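Local coordinates for Sodium/calcium exchanger regulatory protein 1 (Loligo pealei, PDB 3PPT) that binds fatty acids such as palmitoleate inside a beta-barrel and, when phosphorylated, stimulates the sodium/calcium exchanger of squid optic nerve, at residues Lys7-Ser12 with Ala35-Gln40; Ser13-Asp18 with Asn119-Thr124. All coordinates share one frame; numbering follows the deposited sequence. Where two conformers were deposited one is given.

Contact 1: residues Lys7-Ser12 with Ala35-Gln40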
loop_
_atom_site.group_PDB
_atom_site.type_symbol
_atom_site.label_atom_id
_atom_site.label_comp_id
_atom_site.label_asym_id
_atom_site.label_seq_id
_atom_site.Cartn_x
_atom_site.Cartn_y
_atom_site.Cartn_z
ATOM N N LYS A 7 -8.915 10.269 0.268
ATOM C CA LYS A 7 -8.451 9.797 1.565
ATOM C C LYS A 7 -9.206 8.544 1.972
ATOM O O LYS A 7 -10.412 8.413 1.717
ATOM C CB LYS A 7 -8.621 10.903 2.615
ATOM C CG LYS A 7 -8.132 10.515 3.994
ATOM C CD LYS A 7 -8.108 11.711 4.927
ATOM C CE LYS A 7 -7.520 11.307 6.254
ATOM N NZ LYS A 7 -7.476 12.473 7.165
ATOM N N TRP A 8 -8.483 7.627 2.610
ATOM C CA TRP A 8 -8.967 6.292 2.925
ATOM C C TRP A 8 -8.544 5.941 4.341
ATOM O O TRP A 8 -7.463 6.334 4.772
ATOM C CB TRP A 8 -8.308 5.281 1.975
ATOM C CG TRP A 8 -8.616 5.539 0.541
ATOM C CD1 TRP A 8 -7.838 6.196 -0.375
ATOM C CD2 TRP A 8 -9.801 5.138 -0.149
ATOM N NE1 TRP A 8 -8.474 6.219 -1.602
ATOM C CE2 TRP A 8 -9.679 5.578 -1.484
ATOM C CE3 TRP A 8 -10.950 4.440 0.234
ATOM C CZ2 TRP A 8 -10.676 5.348 -2.437
ATOM C CZ3 TRP A 8 -11.934 4.211 -0.707
ATOM C CH2 TRP A 8 -11.790 4.663 -2.029
ATOM N N ILE A 9 -9.357 5.172 5.055
ATOM C CA ILE A 9 -8.972 4.698 6.387
ATOM C C ILE A 9 -9.257 3.197 6.513
ATOM O O ILE A 9 -10.257 2.708 5.997
ATOM C CB ILE A 9 -9.659 5.537 7.494
ATOM C CG1 ILE A 9 -9.024 5.262 8.860
ATOM C CG2 ILE A 9 -11.179 5.319 7.486
ATOM C CD1 ILE A 9 -9.352 6.334 9.899
ATOM N N LEU A 10 -8.364 2.460 7.169
ATOM C CA LEU A 10 -8.491 1.010 7.216
ATOM C C LEU A 10 -9.782 0.586 7.895
ATOM O O LEU A 10 -10.092 1.073 8.979
ATOM C CB LEU A 10 -7.326 0.410 7.994
ATOM C CG LEU A 10 -7.289 -1.123 8.013
ATOM C CD1 LEU A 10 -6.920 -1.669 6.636
ATOM C CD2 LEU A 10 -6.328 -1.638 9.089
ATOM N N GLU A 11 -10.500 -0.342 7.268
ATOM C CA GLU A 11 -11.703 -0.929 7.852
ATOM C C GLU A 11 -11.531 -2.399 8.257
ATOM O O GLU A 11 -11.980 -2.804 9.332
ATOM C CB GLU A 11 -12.891 -0.782 6.898
ATOM C CG GLU A 11 -14.198 -1.350 7.431
ATOM C CD GLU A 11 -15.349 -1.096 6.483
ATOM O OE1 GLU A 11 -15.290 -1.562 5.322
ATOM O OE2 GLU A 11 -16.302 -0.409 6.895
ATOM N N SER A 12 -10.881 -3.194 7.409
ATOM C CA SER A 12 -10.683 -4.607 7.711
ATOM C C SER A 12 -9.360 -5.106 7.161
ATOM O O SER A 12 -8.820 -4.552 6.204
ATOM C CB SER A 12 -11.833 -5.454 7.157
ATOM O OG SER A 12 -11.878 -5.378 5.746
ATOM N N ALA A 35 -1.915 -3.389 15.129
ATOM C CA ALA A 35 -2.877 -2.610 15.904
ATOM C C ALA A 35 -3.248 -1.292 15.237
ATOM O O ALA A 35 -4.194 -0.635 15.655
ATOM C CB ALA A 35 -2.336 -2.350 17.297
ATOM N N ALA A 36 -2.495 -0.897 14.216
ATOM C CA ALA A 36 -2.692 0.403 13.589
ATOM C C ALA A 36 -3.991 0.496 12.795
ATOM O O ALA A 36 -4.525 -0.509 12.316
ATOM C CB ALA A 36 -1.510 0.736 12.684
ATOM N N THR A 37 -4.456 1.725 12.618
ATOM C CA THR A 37 -5.571 2.023 11.727
ATOM C C THR A 37 -5.093 3.091 10.752
ATOM O O THR A 37 -5.423 4.265 10.885
ATOM C CB THR A 37 -6.806 2.524 12.506
ATOM O OG1 THR A 37 -7.090 1.613 13.574
ATOM C CG2 THR A 37 -8.020 2.622 11.584
ATOM N N PRO A 38 -4.307 2.684 9.754
ATOM C CA PRO A 38 -3.688 3.675 8.872
ATOM C C PRO A 38 -4.669 4.404 7.975
ATOM O O PRO A 38 -5.746 3.894 7.630
ATOM C CB PRO A 38 -2.758 2.830 8.001
ATOM C CG PRO A 38 -3.358 1.458 8.042
ATOM C CD PRO A 38 -3.884 1.311 9.429
ATOM N N THR A 39 -4.270 5.606 7.586
ATOM C CA THR A 39 -4.928 6.300 6.495
ATOM C C THR A 39 -4.009 6.284 5.282
ATOM O O THR A 39 -2.779 6.270 5.415
ATOM C CB THR A 39 -5.252 7.756 6.828
ATOM O OG1 THR A 39 -4.035 8.482 7.055
ATOM C CG2 THR A 39 -6.168 7.825 8.051
ATOM N N GLN A 40 -4.612 6.315 4.102
ATOM C CA GLN A 40 -3.873 6.558 2.870
ATOM C C GLN A 40 -4.470 7.769 2.187
ATOM O O GLN A 40 -5.699 7.884 2.050
ATOM C CB GLN A 40 -3.915 5.356 1.929
ATOM C CG GLN A 40 -3.087 4.178 2.432
ATOM C CD GLN A 40 -2.966 3.057 1.410
ATOM O OE1 GLN A 40 -3.004 3.306 0.201
ATOM N NE2 GLN A 40 -2.800 1.820 1.887
#
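In the ten-stranded antiparallel barrel of the fatty-acid binding protein fold, strand 6-14 pairs here with the start of strand 39-45, just after the two helices of the lid rejoin the barrel wall. The pairing rests on three backbone bonds. Trp8 and Gln40 form a hydrogen-bonded antiparallel pair: Trp8 N reaches Gln40 O at 2.9 Å in the carbonyl plane, while the return bond from Gln40 N to Trp8 O meets its acceptor 31° above the carbonyl plane. Ile9 and Thr39 make the adjoining non-hydrogen-bonded pair, and Thr39 CA comes to 3.1 Å from Trp8 O as a CA-H...O contact. One step on, Leu10 N bonds Pro38 O at 3.0 Å, almost along the C=O axis (172°), so the backbone bonding extends one residue into the loop before strand 39-45, where the proline, lacking an N-H, returns no bond.

The side chains divide between two faces. On the face that carries Ile9 and Thr39, Ile9 CG1 meets the methyl CG2 of Thr39 at 3.9 Å, the two side chains crossing obliquely; Thr37 CG2 closes on the same CG1. Trp8 and Gln40 occupy the other face. With CG anti to the carbonyl carbon (chi1 -61°), the indole swings out past the paired backbone with its edge, at CD1, facing Gln40 O, and its NE1 bonds Leu4 O. The amide of Gln40, a residue of the palmitoleate pocket, bonds Arg105 NE through OE1 and, weakly, Tyr127 OH through NE2. Pro38 also packs on Arg125 and Tyr127, both fatty-acid binding residues. Leu10, pointing toward the partner segment, has CG anti to the backbone N and crosses the proline ring obliquely, its CB and CD2 each 3.8 Å from Pro38 CD.

Contact 2: residues Ser13-Asp18 with Asn119-Thr124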
loop_
_atom_site.group_PDB
_atom_site.type_symbol
_atom_site.label_atom_id
_atom_site.label_comp_id
_atom_site.label_asym_id
_atom_site.label_seq_id
_atom_site.Cartn_x
_atom_site.Cartn_y
_atom_site.Cartn_z
ATOM N N SER A 13 -8.856 -6.174 7.767
ATOM C CA SER A 13 -7.577 -6.740 7.382
ATOM C C SER A 13 -7.585 -8.246 7.580
ATOM O O SER A 13 -8.100 -8.748 8.577
ATOM C CB SER A 13 -6.471 -6.104 8.229
ATOM O OG SER A 13 -5.192 -6.579 7.843
ATOM N N GLU A 14 -6.988 -8.957 6.627
ATOM C CA GLU A 14 -6.845 -10.400 6.697
ATOM C C GLU A 14 -5.416 -10.788 6.318
ATOM O O GLU A 14 -4.927 -10.397 5.250
ATOM C CB GLU A 14 -7.819 -11.062 5.718
ATOM C CG GLU A 14 -7.729 -12.571 5.640
ATOM C CD GLU A 14 -8.743 -13.142 4.669
ATOM O OE1 GLU A 14 -9.788 -13.645 5.132
ATOM O OE2 GLU A 14 -8.497 -13.080 3.445
ATOM N N ASN A 15 -4.763 -11.508 7.229
ATOM C CA ASN A 15 -3.446 -12.116 7.006
ATOM C C ASN A 15 -2.277 -11.128 6.923
ATOM O O ASN A 15 -1.240 -11.437 6.344
ATOM C CB ASN A 15 -3.460 -13.042 5.780
ATOM C CG ASN A 15 -2.543 -14.235 5.939
ATOM O OD1 ASN A 15 -2.301 -14.710 7.052
ATOM N ND2 ASN A 15 -2.036 -14.738 4.821
ATOM N N PHE A 16 -2.436 -9.952 7.519
ATOM C CA PHE A 16 -1.359 -8.959 7.530
ATOM C C PHE A 16 -0.149 -9.422 8.344
ATOM O O PHE A 16 0.988 -9.148 7.972
ATOM C CB PHE A 16 -1.885 -7.615 8.041
ATOM C CG PHE A 16 -0.927 -6.455 7.871
ATOM C CD1 PHE A 16 -0.232 -6.252 6.687
ATOM C CD2 PHE A 16 -0.788 -5.527 8.888
ATOM C CE1 PHE A 16 0.606 -5.147 6.539
ATOM C CE2 PHE A 16 0.045 -4.437 8.743
ATOM C CZ PHE A 16 0.746 -4.246 7.569
ATOM N N ASP A 17 -0.383 -10.132 9.447
ATOM C CA ASP A 17 0.738 -10.579 10.270
ATOM C C ASP A 17 1.652 -11.538 9.484
ATOM O O ASP A 17 2.881 -11.407 9.521
ATOM C CB ASP A 17 0.250 -11.226 11.571
ATOM C CG ASP A 17 1.358 -11.371 12.600
ATOM O OD1 ASP A 17 2.098 -10.385 12.822
ATOM O OD2 ASP A 17 1.484 -12.465 13.186
ATOM N N ASP A 18 1.061 -12.491 8.767
ATOM C CA ASP A 18 1.870 -13.397 7.955
ATOM C C ASP A 18 2.598 -12.660 6.819
ATOM O O ASP A 18 3.732 -13.009 6.495
ATOM C CB ASP A 18 1.035 -14.563 7.418
ATOM C CG ASP A 18 0.940 -15.720 8.408
ATOM O OD1 ASP A 18 1.465 -15.602 9.540
ATOM O OD2 ASP A 18 0.348 -16.757 8.058
ATOM N N ASN A 119 5.725 -14.087 -1.732
ATOM C CA ASN A 119 5.883 -15.528 -1.745
ATOM C C ASN A 119 4.510 -16.176 -1.863
ATOM O O ASN A 119 3.766 -15.869 -2.788
ATOM C CB ASN A 119 6.639 -15.985 -0.497
ATOM C CG ASN A 119 8.037 -15.400 -0.425
ATOM O OD1 ASN A 119 8.665 -15.149 -1.454
ATOM N ND2 ASN A 119 8.528 -15.172 0.789
ATOM N N ASP A 120 4.142 -17.014 -0.900
ATOM C CA ASP A 120 2.841 -17.672 -0.949
ATOM C C ASP A 120 1.768 -17.034 -0.077
ATOM O O ASP A 120 0.698 -17.611 0.113
ATOM C CB ASP A 120 2.999 -19.137 -0.574
ATOM C CG ASP A 120 3.948 -19.847 -1.481
ATOM O OD1 ASP A 120 3.619 -19.969 -2.680
ATOM O OD2 ASP A 120 5.023 -20.260 -1.003
ATOM N N VAL A 121 2.053 -15.849 0.445
ATOM C CA VAL A 121 1.142 -15.173 1.350
ATOM C C VAL A 121 0.317 -14.154 0.578
ATOM O O VAL A 121 0.848 -13.415 -0.259
ATOM C CB VAL A 121 1.914 -14.448 2.468
ATOM C CG1 VAL A 121 0.980 -13.553 3.276
ATOM C CG2 VAL A 121 2.609 -15.451 3.364
ATOM N N VAL A 122 -0.983 -14.133 0.851
ATOM C CA VAL A 122 -1.859 -13.095 0.328
ATOM C C VAL A 122 -2.545 -12.413 1.496
ATOM O O VAL A 122 -3.102 -13.076 2.375
ATOM C CB VAL A 122 -2.927 -13.652 -0.634
ATOM C CG1 VAL A 122 -3.764 -12.516 -1.207
ATOM C CG2 VAL A 122 -2.275 -14.469 -1.752
ATOM N N CYS A 123 -2.472 -11.087 1.513
ATOM C CA CYS A 123 -3.101 -10.295 2.558
ATOM C C CYS A 123 -4.084 -9.343 1.902
ATOM O O CYS A 123 -3.775 -8.745 0.870
ATOM C CB CYS A 123 -2.028 -9.528 3.344
ATOM S SG CYS A 123 -2.627 -8.111 4.305
ATOM N N THR A 124 -5.267 -9.213 2.493
ATOM C CA THR A 124 -6.286 -8.316 1.955
ATOM C C THR A 124 -6.631 -7.272 2.992
ATOM O O THR A 124 -7.020 -7.606 4.107
ATOM C CB THR A 124 -7.571 -9.073 1.566
ATOM O OG1 THR A 124 -7.264 -10.027 0.548
ATOM C CG2 THR A 124 -8.641 -8.114 1.029
HETATM O O HOH W 1 -5.369 -14.282 2.687
HETATM O O HOH W 2 -6.587 -12.376 1.878
#
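Glu14 and Thr124 form a hydrogen-bonded antiparallel pair, with Glu14 N to Thr124 O at 2.9 Å and Thr124 N to Glu14 O at 3.0 Å, both donors in the plane of the carbonyl they address. The next residue leaves the ladder: Asn15 has a positive phi (71°), and its side chain takes over from the backbone. Its ND2 donates to Val122 O at 3.1 Å along a nearly straight N-H...O line (164°). The acceptor lies in the amide plane of Asn15, whereas the donor stands 45° out of the carbonyl plane of Val122. Methyl CG1 of Val121 comes to 3.6 Å from the same ND2, and it also approaches the backbone of Asp18.

At the start of the helix, Cys123 has SG anti to its backbone N, which carries the sulfur to 3.6 Å from Phe16 CA. The sulfur also lies 5.1 Å from the centroid of the Phe16 ring, an oblique sulfur-aromatic contact. Beside Glu14 and Thr124, two waters complete the link. The first donates to Val122 O and weakly to Glu14 OE2; the second donates to Glu14 OE2 at 2.6 Å and is hydrogen-bonded to Thr124 OG1, so the extended Glu14 chain is tied through solvent to the neighbouring strand.

Farther out, Arg125 makes a cation-pi contact with Phe16 and a hydrogen bond to Ser13 OG, while helix 27-35 packs on the ring through Ala33 and Asn34. Asp17 anchors helix 16-23 to that second helix by a salt bridge to Arg30. Asn15 occupies the N-cap position of helix 16-23, although its amide is spent on Val122 O; this is the strand-to-helix junction where the helical lid of a fatty-acid binding protein leaves the barrel.

Contacts 1 and 2 follow one another along strand 6-14, their centres 16 Å apart, and pair it with its two neighbours in the sheet: strand 39-45 in contact 1 and strand 121-130 in contact 2. Their segments adjoin at Ser12 and Ser13 without touching otherwise. Between the segments of contact 1 the chain runs through both lid helices, so contact 2 marks where the chain enters the lid and contact 1 where it comes back. Each reaches the ligand: the nearest side-chain approach to palmitoleic acid is about 3 Å for Gln40 and about 4 Å for Phe16. Arg125 joins the two, its side chain about 3 Å from those of both Pro38 and Ser13.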